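Trans-4-hydroxy-L-proline dehydratase (PDB 6VXC) is a glycyl radical enzyme that dehydrates trans-4-hydroxy-L-proline to (S)-1-pyrroline-5-carboxylate in the anaerobic degradation of hydroxyproline. Local coordinates at residues A[399-404]-A[744-749]; A[424-429]-A[756-761]; A[602-607]-A[675-680]; A[582-587]-A[620-625]. All coordinates share one frame; numbering follows the deposited sequence.

Contact 1: A[399-404]-A[744-749]; sequences VQISKK and LVRAYF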
# COMPACT_ATOMS: atom_id res chain seq x y z
N VAL A 399 -13.53 5.95 -0.66
CA VAL A 399 -14.38 6.86 0.09
C VAL A 399 -14.29 6.55 1.58
O VAL A 399 -14.14 5.40 1.99
CB VAL A 399 -15.84 6.80 -0.41
CG1 VAL A 399 -15.89 7.19 -1.89
CG2 VAL A 399 -16.48 5.43 -0.17
N GLN A 400 -14.31 7.61 2.38
CA GLN A 400 -14.53 7.54 3.82
C GLN A 400 -16.00 7.82 4.10
O GLN A 400 -16.52 8.87 3.71
CB GLN A 400 -13.65 8.54 4.57
CG GLN A 400 -12.30 8.00 5.04
CD GLN A 400 -11.65 8.91 6.08
OE1 GLN A 400 -12.28 9.28 7.07
NE2 GLN A 400 -10.40 9.29 5.84
N ILE A 401 -16.64 6.90 4.78
CA ILE A 401 -18.04 7.00 5.13
C ILE A 401 -18.12 7.23 6.63
O ILE A 401 -17.60 6.42 7.40
CB ILE A 401 -18.81 5.74 4.71
CG1 ILE A 401 -18.68 5.48 3.20
CG2 ILE A 401 -20.25 5.81 5.18
CD1 ILE A 401 -19.09 6.64 2.30
N SER A 402 -18.74 8.33 7.02
CA SER A 402 -19.01 8.71 8.40
C SER A 402 -20.50 8.58 8.68
O SER A 402 -21.33 8.64 7.77
CB SER A 402 -18.54 10.16 8.65
OG SER A 402 -19.06 10.70 9.85
N LYS A 403 -20.83 8.45 9.96
CA LYS A 403 -22.23 8.61 10.38
C LYS A 403 -22.78 9.97 9.97
O LYS A 403 -24.00 10.14 9.91
CB LYS A 403 -22.34 8.43 11.89
CG LYS A 403 -21.60 9.49 12.66
CD LYS A 403 -21.66 9.28 14.16
CE LYS A 403 -20.99 10.44 14.89
NZ LYS A 403 -21.09 10.33 16.38
N LYS A 404 -21.91 10.95 9.71
CA LYS A 404 -22.27 12.29 9.27
C LYS A 404 -22.37 12.43 7.75
O LYS A 404 -22.77 13.50 7.28
CB LYS A 404 -21.25 13.31 9.79
CG LYS A 404 -20.97 13.29 11.30
CD LYS A 404 -19.90 14.32 11.59
CE LYS A 404 -19.72 14.64 13.07
NZ LYS A 404 -18.95 13.60 13.75
N LEU A 744 -25.61 -2.50 3.95
CA LEU A 744 -24.60 -3.41 4.48
C LEU A 744 -23.38 -2.63 4.97
O LEU A 744 -22.84 -2.92 6.05
CB LEU A 744 -24.20 -4.42 3.40
CG LEU A 744 -23.29 -5.57 3.88
CD1 LEU A 744 -24.07 -6.58 4.73
CD2 LEU A 744 -22.56 -6.27 2.74
N VAL A 745 -22.95 -1.64 4.21
CA VAL A 745 -21.83 -0.80 4.63
C VAL A 745 -22.14 -0.12 5.96
O VAL A 745 -21.34 -0.18 6.90
CB VAL A 745 -21.49 0.22 3.53
CG1 VAL A 745 -20.44 1.23 4.01
CG2 VAL A 745 -20.99 -0.50 2.29
N ARG A 746 -23.32 0.51 6.05
CA ARG A 746 -23.75 1.19 7.28
C ARG A 746 -23.86 0.23 8.45
O ARG A 746 -23.53 0.59 9.59
CB ARG A 746 -25.11 1.89 7.07
CG ARG A 746 -25.15 3.07 6.13
CD ARG A 746 -24.82 4.36 6.81
NE ARG A 746 -25.17 5.50 5.97
CZ ARG A 746 -24.54 6.66 6.04
NH1 ARG A 746 -23.54 6.82 6.90
NH2 ARG A 746 -24.87 7.65 5.23
N ALA A 747 -24.41 -0.96 8.21
CA ALA A 747 -24.55 -1.92 9.29
C ALA A 747 -23.19 -2.32 9.83
O ALA A 747 -22.94 -2.25 11.04
CB ALA A 747 -25.31 -3.16 8.81
N TYR A 748 -22.27 -2.67 8.94
CA TYR A 748 -20.93 -3.06 9.37
C TYR A 748 -20.28 -1.92 10.13
O TYR A 748 -19.74 -2.12 11.22
CB TYR A 748 -20.09 -3.45 8.16
CG TYR A 748 -18.72 -4.04 8.51
CD1 TYR A 748 -18.57 -4.94 9.56
CD2 TYR A 748 -17.59 -3.71 7.76
CE1 TYR A 748 -17.33 -5.49 9.87
CE2 TYR A 748 -16.34 -4.25 8.06
CZ TYR A 748 -16.22 -5.13 9.11
OH TYR A 748 -14.98 -5.67 9.42
N PHE A 749 -20.37 -0.70 9.59
CA PHE A 749 -19.68 0.43 10.22
C PHE A 749 -20.36 0.83 11.52
O PHE A 749 -19.70 1.31 12.45
CB PHE A 749 -19.60 1.61 9.25
CG PHE A 749 -18.65 1.40 8.08
CD1 PHE A 749 -17.93 0.22 7.95
CD2 PHE A 749 -18.48 2.39 7.13
CE1 PHE A 749 -17.05 0.02 6.89
CE2 PHE A 749 -17.62 2.21 6.05
CZ PHE A 749 -16.90 1.02 5.93
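Arg746 NH1 donates a hydrogen bond to Ser402 O, 3.0 Å away, with an N-H...O angle of 143°. The oxygen lies almost in the plane of the guanidinium, but the nitrogen stands above the carbonyl plane, 36° out of it, and so misses the lone pairs. NH1 also lies 3.8 Å from Ile401 CG2, a methyl placed obliquely to the guanidinium. Next to this polar link, Ile401 CB meets the Phe749 ring at its edge, 4.0 Å from CE2, while Val745 CG1, from a turn earlier in the helix, lies over one face, toward the rim. The contact thus sets the flank of helix 734-750 against the end of strand 396-401, part of a mixed sheet consistent with the beta/alpha barrel of glycyl radical enzymes. A bend about CB-CG (chi2 -87°) followed by a straight run to the guanidinium carries Arg746 across to the loop beyond the strand. Its NH2 donates to Thr405 O and to Gln407 OE1 at the start of helix 407-418, so several acceptors fix the rotation of the group. Ser402 is held from its own side by an ST turn, Lys404 N donating to Ser402 OG at 2.9 Å. Glu430 grips the same turn through Ser402 OG and Lys403 N. Around these, Leu410 of helix 407-418 packs on both Ile401 and Arg746, and Phe426 touches Ile401 and Phe749.

Contact 2: A[424-429]-A[756-761]; sequences PAFYNT and IQFNVF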
# COMPACT_ATOMS: atom_id res chain seq x y z
N PRO A 424 -14.99 2.14 -5.63
CA PRO A 424 -14.17 2.47 -4.46
C PRO A 424 -14.33 1.44 -3.35
O PRO A 424 -15.38 0.80 -3.26
CB PRO A 424 -14.75 3.81 -3.99
CG PRO A 424 -16.25 3.64 -4.31
CD PRO A 424 -16.28 2.87 -5.62
N ALA A 425 -13.30 1.29 -2.51
CA ALA A 425 -13.49 0.65 -1.23
C ALA A 425 -14.10 1.65 -0.26
O ALA A 425 -14.04 2.87 -0.47
CB ALA A 425 -12.16 0.13 -0.68
N PHE A 426 -14.66 1.14 0.83
CA PHE A 426 -15.33 1.94 1.84
C PHE A 426 -14.58 1.82 3.16
O PHE A 426 -14.28 0.72 3.61
CB PHE A 426 -16.79 1.47 2.02
CG PHE A 426 -17.60 1.50 0.73
CD1 PHE A 426 -17.55 0.44 -0.16
CD2 PHE A 426 -18.42 2.58 0.44
CE1 PHE A 426 -18.30 0.46 -1.34
CE2 PHE A 426 -19.16 2.61 -0.73
CZ PHE A 426 -19.10 1.55 -1.63
N TYR A 427 -14.30 2.96 3.80
CA TYR A 427 -13.62 3.03 5.09
C TYR A 427 -14.49 3.76 6.10
O TYR A 427 -15.14 4.75 5.77
CB TYR A 427 -12.26 3.75 4.99
CG TYR A 427 -11.30 3.15 3.99
CD1 TYR A 427 -10.62 1.98 4.28
CD2 TYR A 427 -11.07 3.78 2.77
CE1 TYR A 427 -9.75 1.41 3.37
CE2 TYR A 427 -10.20 3.23 1.85
CZ TYR A 427 -9.54 2.04 2.16
OH TYR A 427 -8.67 1.50 1.24
N ASN A 428 -14.46 3.29 7.35
CA ASN A 428 -15.29 3.81 8.44
C ASN A 428 -14.56 4.96 9.12
O ASN A 428 -13.60 4.75 9.88
CB ASN A 428 -15.61 2.69 9.43
CG ASN A 428 -16.50 3.14 10.57
OD1 ASN A 428 -16.74 4.33 10.75
ND2 ASN A 428 -17.02 2.18 11.33
N THR A 429 -15.03 6.19 8.87
CA THR A 429 -14.39 7.37 9.45
C THR A 429 -14.33 7.30 10.97
O THR A 429 -13.31 7.66 11.57
CB THR A 429 -15.13 8.64 9.00
OG1 THR A 429 -14.99 8.80 7.59
CG2 THR A 429 -14.60 9.86 9.75
N ILE A 756 -14.69 -2.28 4.03
CA ILE A 756 -15.29 -3.31 3.18
C ILE A 756 -15.19 -2.85 1.73
O ILE A 756 -15.27 -1.65 1.43
CB ILE A 756 -16.75 -3.60 3.63
CG1 ILE A 756 -17.30 -4.89 2.98
CG2 ILE A 756 -17.69 -2.43 3.37
CD1 ILE A 756 -18.58 -5.36 3.64
N GLN A 757 -15.02 -3.82 0.83
CA GLN A 757 -14.95 -3.55 -0.60
C GLN A 757 -15.56 -4.73 -1.34
O GLN A 757 -15.55 -5.86 -0.84
CB GLN A 757 -13.51 -3.32 -1.05
CG GLN A 757 -12.63 -4.54 -0.86
CD GLN A 757 -11.15 -4.21 -1.00
OE1 GLN A 757 -10.72 -3.08 -0.76
NE2 GLN A 757 -10.36 -5.19 -1.45
N PHE A 758 -16.08 -4.49 -2.55
CA PHE A 758 -16.95 -5.45 -3.23
C PHE A 758 -16.43 -5.86 -4.60
O PHE A 758 -15.95 -5.03 -5.38
CB PHE A 758 -18.37 -4.88 -3.40
CG PHE A 758 -19.02 -4.45 -2.10
CD1 PHE A 758 -19.25 -5.39 -1.09
CD2 PHE A 758 -19.39 -3.13 -1.90
CE1 PHE A 758 -19.85 -5.00 0.11
CE2 PHE A 758 -19.99 -2.72 -0.70
CZ PHE A 758 -20.22 -3.66 0.30
N ASN A 759 -16.53 -7.15 -4.89
CA ASN A 759 -16.55 -7.66 -6.25
C ASN A 759 -18.00 -7.88 -6.68
O ASN A 759 -18.83 -8.33 -5.89
CB ASN A 759 -15.78 -8.98 -6.38
CG ASN A 759 -14.34 -8.77 -6.80
OD1 ASN A 759 -14.05 -8.05 -7.75
ND2 ASN A 759 -13.42 -9.43 -6.11
N VAL A 760 -18.31 -7.53 -7.93
CA VAL A 760 -19.60 -7.85 -8.54
C VAL A 760 -19.34 -8.31 -9.96
O VAL A 760 -19.32 -7.50 -10.89
CB VAL A 760 -20.53 -6.62 -8.52
CG1 VAL A 760 -21.94 -6.98 -9.11
CG2 VAL A 760 -20.63 -6.04 -7.14
N PHE A 761 -19.15 -9.61 -10.16
CA PHE A 761 -18.80 -10.10 -11.48
C PHE A 761 -19.62 -11.33 -11.81
O PHE A 761 -20.15 -12.01 -10.93
CB PHE A 761 -17.30 -10.39 -11.62
CG PHE A 761 -16.74 -11.39 -10.62
CD1 PHE A 761 -17.01 -12.74 -10.72
CD2 PHE A 761 -15.88 -10.96 -9.61
CE1 PHE A 761 -16.47 -13.66 -9.81
CE2 PHE A 761 -15.32 -11.86 -8.70
CZ PHE A 761 -15.62 -13.21 -8.80
O HOH W 1 -16.09 -1.77 -3.69
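Phe426 and Ile756 form an antiparallel hydrogen-bonded pair: Phe426 N donates to Ile756 O at 2.9 Å, and Ile756 N returns a bond to Phe426 O at 3.1 Å. Both are fairly straight, the first with an N-H...O angle of 157°. Beyond this pair a water replaces direct bonding, donating to Pro424 O at 2.7 Å and accepting from Phe758 N at 2.9 Å. The peptide bond before Pro424 is cis. Around the polar frame, Phe426 CB rests 4.2 Å from Ile756 CG2, and the edge of the Phe426 ring faces Ile756 O. With CG beside its backbone N (chi1 -56°), Phe426 sends the ring along the neighbouring strand to Phe758, where CE1 comes 3.7 Å from Phe758 CE2. The two rings meet obliquely, their planes at 54°, and helix 407-418 lines both, with Leu410 and Ala413 on Phe426 and Ser417 on Phe758. Ala425 CB meets Gln757 CB at 3.7 Å. The pairing joins two groups of parallel strands running in opposite directions, 362-366, 396-401 and 426-428 on one side, 755-759 and 724-726 on the other, as at the junction of the half-barrels in glycyl radical enzymes. Tyr427 OH donates to the carbonyl of Cys454, the probable radical cysteine, and the Gln757 side chain lies about 7 Å from that of Cys454. With its touching residues all buried, this main-chain bonding, completed by a water, satisfies main-chain polar groups in a buried setting and sets the strand register close to the probable radical cysteine.

Contact 3: A[602-607]-A[675-680]; sequences KALDAN and MGASPN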
# COMPACT_ATOMS: atom_id res chain seq x y z
N LYS A 602 -1.61 -37.54 10.55
CA LYS A 602 -1.46 -38.42 9.40
C LYS A 602 -2.26 -37.92 8.21
O LYS A 602 -1.77 -37.94 7.07
CB LYS A 602 -1.88 -39.85 9.75
CG LYS A 602 -0.98 -40.59 10.74
CD LYS A 602 -1.55 -41.99 11.00
CE LYS A 602 -0.79 -42.74 12.08
NZ LYS A 602 0.67 -42.82 11.79
N ALA A 603 -3.49 -37.48 8.45
CA ALA A 603 -4.32 -36.96 7.37
C ALA A 603 -3.67 -35.76 6.70
O ALA A 603 -3.61 -35.68 5.47
CB ALA A 603 -5.71 -36.61 7.91
N LEU A 604 -3.16 -34.82 7.49
CA LEU A 604 -2.51 -33.65 6.91
C LEU A 604 -1.30 -34.06 6.08
O LEU A 604 -1.11 -33.58 4.95
CB LEU A 604 -2.11 -32.67 8.03
CG LEU A 604 -3.24 -32.11 8.90
CD1 LEU A 604 -2.71 -31.16 9.97
CD2 LEU A 604 -4.33 -31.44 8.06
N ASP A 605 -0.47 -34.96 6.61
CA ASP A 605 0.72 -35.38 5.89
C ASP A 605 0.37 -36.05 4.56
O ASP A 605 1.11 -35.90 3.58
CB ASP A 605 1.55 -36.33 6.75
CG ASP A 605 2.89 -36.66 6.13
OD1 ASP A 605 3.75 -35.76 6.04
OD2 ASP A 605 3.08 -37.82 5.72
N ALA A 606 -0.76 -36.73 4.49
CA ALA A 606 -1.21 -37.38 3.27
C ALA A 606 -2.05 -36.46 2.39
O ALA A 606 -2.65 -36.92 1.41
CB ALA A 606 -2.01 -38.63 3.62
N ASN A 607 -2.11 -35.16 2.71
CA ASN A 607 -2.98 -34.24 1.98
C ASN A 607 -4.40 -34.79 1.91
O ASN A 607 -5.09 -34.63 0.90
CB ASN A 607 -2.42 -33.95 0.58
CG ASN A 607 -2.91 -32.60 0.03
OD1 ASN A 607 -3.26 -31.70 0.80
ND2 ASN A 607 -2.92 -32.46 -1.29
N MET A 675 2.86 -23.88 2.22
CA MET A 675 2.30 -24.52 3.40
C MET A 675 1.62 -25.83 3.01
O MET A 675 1.03 -25.94 1.93
CB MET A 675 1.31 -23.59 4.10
CG MET A 675 0.82 -24.05 5.45
SD MET A 675 -0.10 -22.72 6.23
CE MET A 675 -1.10 -23.64 7.35
N GLY A 676 1.68 -26.81 3.90
CA GLY A 676 0.99 -28.06 3.68
C GLY A 676 -0.50 -27.91 3.93
O GLY A 676 -1.02 -26.82 4.16
N ALA A 677 -1.18 -29.05 3.92
CA ALA A 677 -2.60 -29.06 4.25
C ALA A 677 -2.78 -28.59 5.68
O ALA A 677 -1.90 -28.75 6.53
CB ALA A 677 -3.18 -30.46 4.08
N SER A 678 -3.92 -27.97 5.95
CA SER A 678 -4.22 -27.47 7.28
C SER A 678 -5.47 -28.15 7.84
O SER A 678 -6.27 -28.71 7.08
CB SER A 678 -4.39 -25.94 7.30
OG SER A 678 -5.15 -25.43 6.22
N PRO A 679 -5.63 -28.13 9.17
CA PRO A 679 -6.72 -28.89 9.81
C PRO A 679 -8.12 -28.49 9.37
O PRO A 679 -9.06 -29.26 9.61
CB PRO A 679 -6.51 -28.60 11.30
CG PRO A 679 -5.06 -28.31 11.41
CD PRO A 679 -4.67 -27.60 10.15
N ASN A 680 -8.32 -27.30 8.81
CA ASN A 680 -9.67 -26.91 8.41
C ASN A 680 -10.14 -27.61 7.14
O ASN A 680 -11.31 -27.48 6.78
CB ASN A 680 -9.76 -25.40 8.21
CG ASN A 680 -8.91 -24.93 7.06
OD1 ASN A 680 -7.81 -25.44 6.84
ND2 ASN A 680 -9.40 -23.95 6.31
O HOH W 2 0.49 -31.51 3.29
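Leu604 CD2 lies over one face of the Ser678-Pro679 peptide group, 3.5 Å from Ser678 C and 3.7 Å from Pro679 N. Its other methyl, CD1, reaches the proline ring instead, 4.0 Å from Pro679 CG, so both branches of the leucine lie on the same side, one on the peptide group and one on the ring, the two side chains crossing at about a right angle. The second flat group is the amide of Asn607, which Ala677 CB approaches at the oxygen end, 3.5 Å from OD1. That oxygen takes its hydrogen bond from Cys684 N, further along the same loop. Ala677 CB also sits 3.8 Å from Leu604 O, so the methyl is lodged among Leu604 O, Leu604 CD2 and the Asn607 amide oxygen. The helix 597-605 ends here in a Schellman motif: Asn607 is the C-prime residue with positive phi (52°), Asn607 N bonds to Leu604 O, and Phe608 N to Ala603 O. Asn607 CG, nearly anti to its N (chi1 -155°), is thereby brought alongside the loop 675-680. That loop is braced internally by Ser678 OG, which donates to Asn680 OD1 at 2.7 Å, and by Arg682, which bonds to Gly676 O and Ser678 OG. Behind the proline stand Ser581 and Ile585 of helix 575-591. No hydrogen bond passes directly between the two segments; a water donates to Leu604 O at 3.1 Å and accepts from Ala677 N at 3.0 Å. The helix end is therefore joined to the loop by methyl packing and one water bridge, while Leu604 O, already bonded to Asn607 N, gains a second donor.

Contact 4: A[582-587]-A[620-625]; sequences LTAIKY and NKTPKY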
# COMPACT_ATOMS: atom_id res chain seq x y z
N LEU A 582 -7.89 -24.14 14.00
CA LEU A 582 -7.94 -24.38 15.44
C LEU A 582 -9.35 -24.76 15.88
O LEU A 582 -9.53 -25.58 16.79
CB LEU A 582 -7.45 -23.16 16.20
CG LEU A 582 -5.93 -22.96 16.33
CD1 LEU A 582 -5.60 -21.58 16.91
CD2 LEU A 582 -5.31 -24.07 17.19
N THR A 583 -10.37 -24.16 15.24
CA THR A 583 -11.74 -24.57 15.52
C THR A 583 -11.95 -26.03 15.16
O THR A 583 -12.57 -26.78 15.92
CB THR A 583 -12.74 -23.68 14.76
OG1 THR A 583 -12.63 -22.32 15.19
CG2 THR A 583 -14.18 -24.15 15.01
N ALA A 584 -11.42 -26.47 14.02
CA ALA A 584 -11.57 -27.87 13.64
C ALA A 584 -10.93 -28.80 14.67
O ALA A 584 -11.46 -29.88 14.97
CB ALA A 584 -10.96 -28.11 12.26
N ILE A 585 -9.78 -28.42 15.20
CA ILE A 585 -9.10 -29.25 16.18
C ILE A 585 -9.88 -29.30 17.48
O ILE A 585 -10.12 -30.37 18.04
CB ILE A 585 -7.65 -28.76 16.39
CG1 ILE A 585 -6.82 -28.99 15.11
CG2 ILE A 585 -7.05 -29.44 17.62
CD1 ILE A 585 -5.40 -28.39 15.18
N LYS A 586 -10.30 -28.14 17.99
CA LYS A 586 -11.04 -28.11 19.24
C LYS A 586 -12.32 -28.93 19.13
O LYS A 586 -12.62 -29.75 20.01
CB LYS A 586 -11.38 -26.67 19.61
CG LYS A 586 -12.15 -26.53 20.90
CD LYS A 586 -12.46 -25.07 21.12
CE LYS A 586 -12.96 -24.80 22.50
NZ LYS A 586 -13.14 -23.33 22.67
N TYR A 587 -13.07 -28.75 18.04
CA TYR A 587 -14.36 -29.41 17.89
C TYR A 587 -14.20 -30.91 17.72
O TYR A 587 -14.87 -31.70 18.41
CB TYR A 587 -15.10 -28.80 16.68
CG TYR A 587 -16.53 -29.27 16.48
CD1 TYR A 587 -17.57 -28.69 17.19
CD2 TYR A 587 -16.84 -30.26 15.56
CE1 TYR A 587 -18.89 -29.10 17.01
CE2 TYR A 587 -18.17 -30.69 15.37
CZ TYR A 587 -19.19 -30.09 16.10
OH TYR A 587 -20.50 -30.48 15.94
N ASN A 620 -17.05 -29.93 6.31
CA ASN A 620 -18.49 -29.85 6.16
C ASN A 620 -19.29 -30.09 7.43
O ASN A 620 -20.50 -29.83 7.44
CB ASN A 620 -18.96 -30.84 5.08
CG ASN A 620 -18.25 -30.62 3.76
OD1 ASN A 620 -18.16 -29.50 3.28
ND2 ASN A 620 -17.72 -31.69 3.19
N LYS A 621 -18.69 -30.61 8.49
CA LYS A 621 -19.44 -30.86 9.72
C LYS A 621 -18.83 -30.16 10.93
O LYS A 621 -19.00 -30.61 12.06
CB LYS A 621 -19.61 -32.36 9.97
CG LYS A 621 -20.61 -33.09 9.05
CD LYS A 621 -19.99 -33.76 7.83
CE LYS A 621 -20.93 -34.82 7.22
NZ LYS A 621 -22.13 -34.27 6.53
N THR A 622 -18.17 -29.02 10.71
CA THR A 622 -17.45 -28.31 11.75
C THR A 622 -17.77 -26.82 11.70
O THR A 622 -17.93 -26.25 10.61
CB THR A 622 -15.93 -28.54 11.60
OG1 THR A 622 -15.64 -29.94 11.70
CG2 THR A 622 -15.13 -27.76 12.68
N PRO A 623 -17.91 -26.17 12.85
CA PRO A 623 -18.20 -24.73 12.85
C PRO A 623 -17.13 -23.95 12.10
O PRO A 623 -15.97 -24.34 12.03
CB PRO A 623 -18.21 -24.38 14.35
CG PRO A 623 -18.49 -25.64 15.03
CD PRO A 623 -17.82 -26.71 14.22
N LYS A 624 -17.55 -22.82 11.51
CA LYS A 624 -16.70 -22.00 10.65
C LYS A 624 -16.83 -20.52 10.96
O LYS A 624 -17.93 -20.00 11.19
CB LYS A 624 -17.04 -22.22 9.17
CG LYS A 624 -16.81 -23.65 8.62
CD LYS A 624 -15.35 -24.01 8.50
CE LYS A 624 -15.17 -25.45 7.97
NZ LYS A 624 -13.73 -25.84 8.00
N TYR A 625 -15.71 -19.81 10.90
CA TYR A 625 -15.70 -18.37 11.01
C TYR A 625 -16.49 -17.72 9.87
O TYR A 625 -16.44 -18.18 8.73
CB TYR A 625 -14.25 -17.90 11.00
CG TYR A 625 -14.01 -16.44 10.80
CD1 TYR A 625 -14.36 -15.52 11.78
CD2 TYR A 625 -13.41 -15.98 9.64
CE1 TYR A 625 -14.12 -14.18 11.62
CE2 TYR A 625 -13.14 -14.62 9.46
CZ TYR A 625 -13.51 -13.73 10.45
OH TYR A 625 -13.29 -12.38 10.30
O HOH W 3 -20.70 -32.21 13.62
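A CH-pi contact, Pro623 on Tyr587, seats the loop that follows helix 612-620 against helix 575-591. Pro623 CD stands 3.6 Å from the centroid of the Tyr587 ring and 13° off its normal, squarely over one face. Chi1 of -173° swings the tyrosine away from its helix and out over the loop, where ring and proline cross at about a right angle. Lys621 O approaches the same ring obliquely, 3.4 Å from CE2. At the ring's edge a water lies 2.9 Å from Tyr587 OH and donates to Lys621 O at 2.8 Å, linking the phenol to the loop backbone. One turn back, Thr622 CG2 nestles against the helix, 3.7 Å from Ala584 CA. Thr583 CG2 meets the proline at another point, 3.5 Å from Pro623 O and 4.1 Å from Pro623 CB. Both threonines turn their methyls to the contact. Thr583 OG1 bonds to Thr579 O within its helix; Thr622 OG1 bonds to Leu617 O on its own side and to Asn588 ND2 across on helix 575-591. Past the proline, Tyr625 N bonds to Asp580 OD1 on the preceding turn of helix 575-591, and Lys624 NZ reaches back to Val618 O. Helix 630-647 packs on Thr583 and Lys586 through Ile635, and helix 506-538 covers Leu582 and Ile585, so helix 575-591 is bordered by this loop and by helices 630-647 and 506-538.

Overall arrangement
The four contacts form two pairs. Contacts 1 and 2, centres 10 Å apart, meet on one mixed sheet, where strands 396-401 and 426-428 are neighbours; helix 734-750 leads into strand 755-759, so the C-terminal glycine-radical region closes on the pyruvate formate lyase-like part twice in succession. Contacts 3 and 4, centres 15 Å apart, touch through Pro679 and Asn680 on Ala584 and Ile585, in a mainly helical region where helix 575-591 precedes helix 597-605. Within each pair the segments alternate along the chain, and contacts 3 and 4 are nested inside the loops closed by contacts 1 and 2. Centres of contacts 1 and 3 lie 40 Å apart.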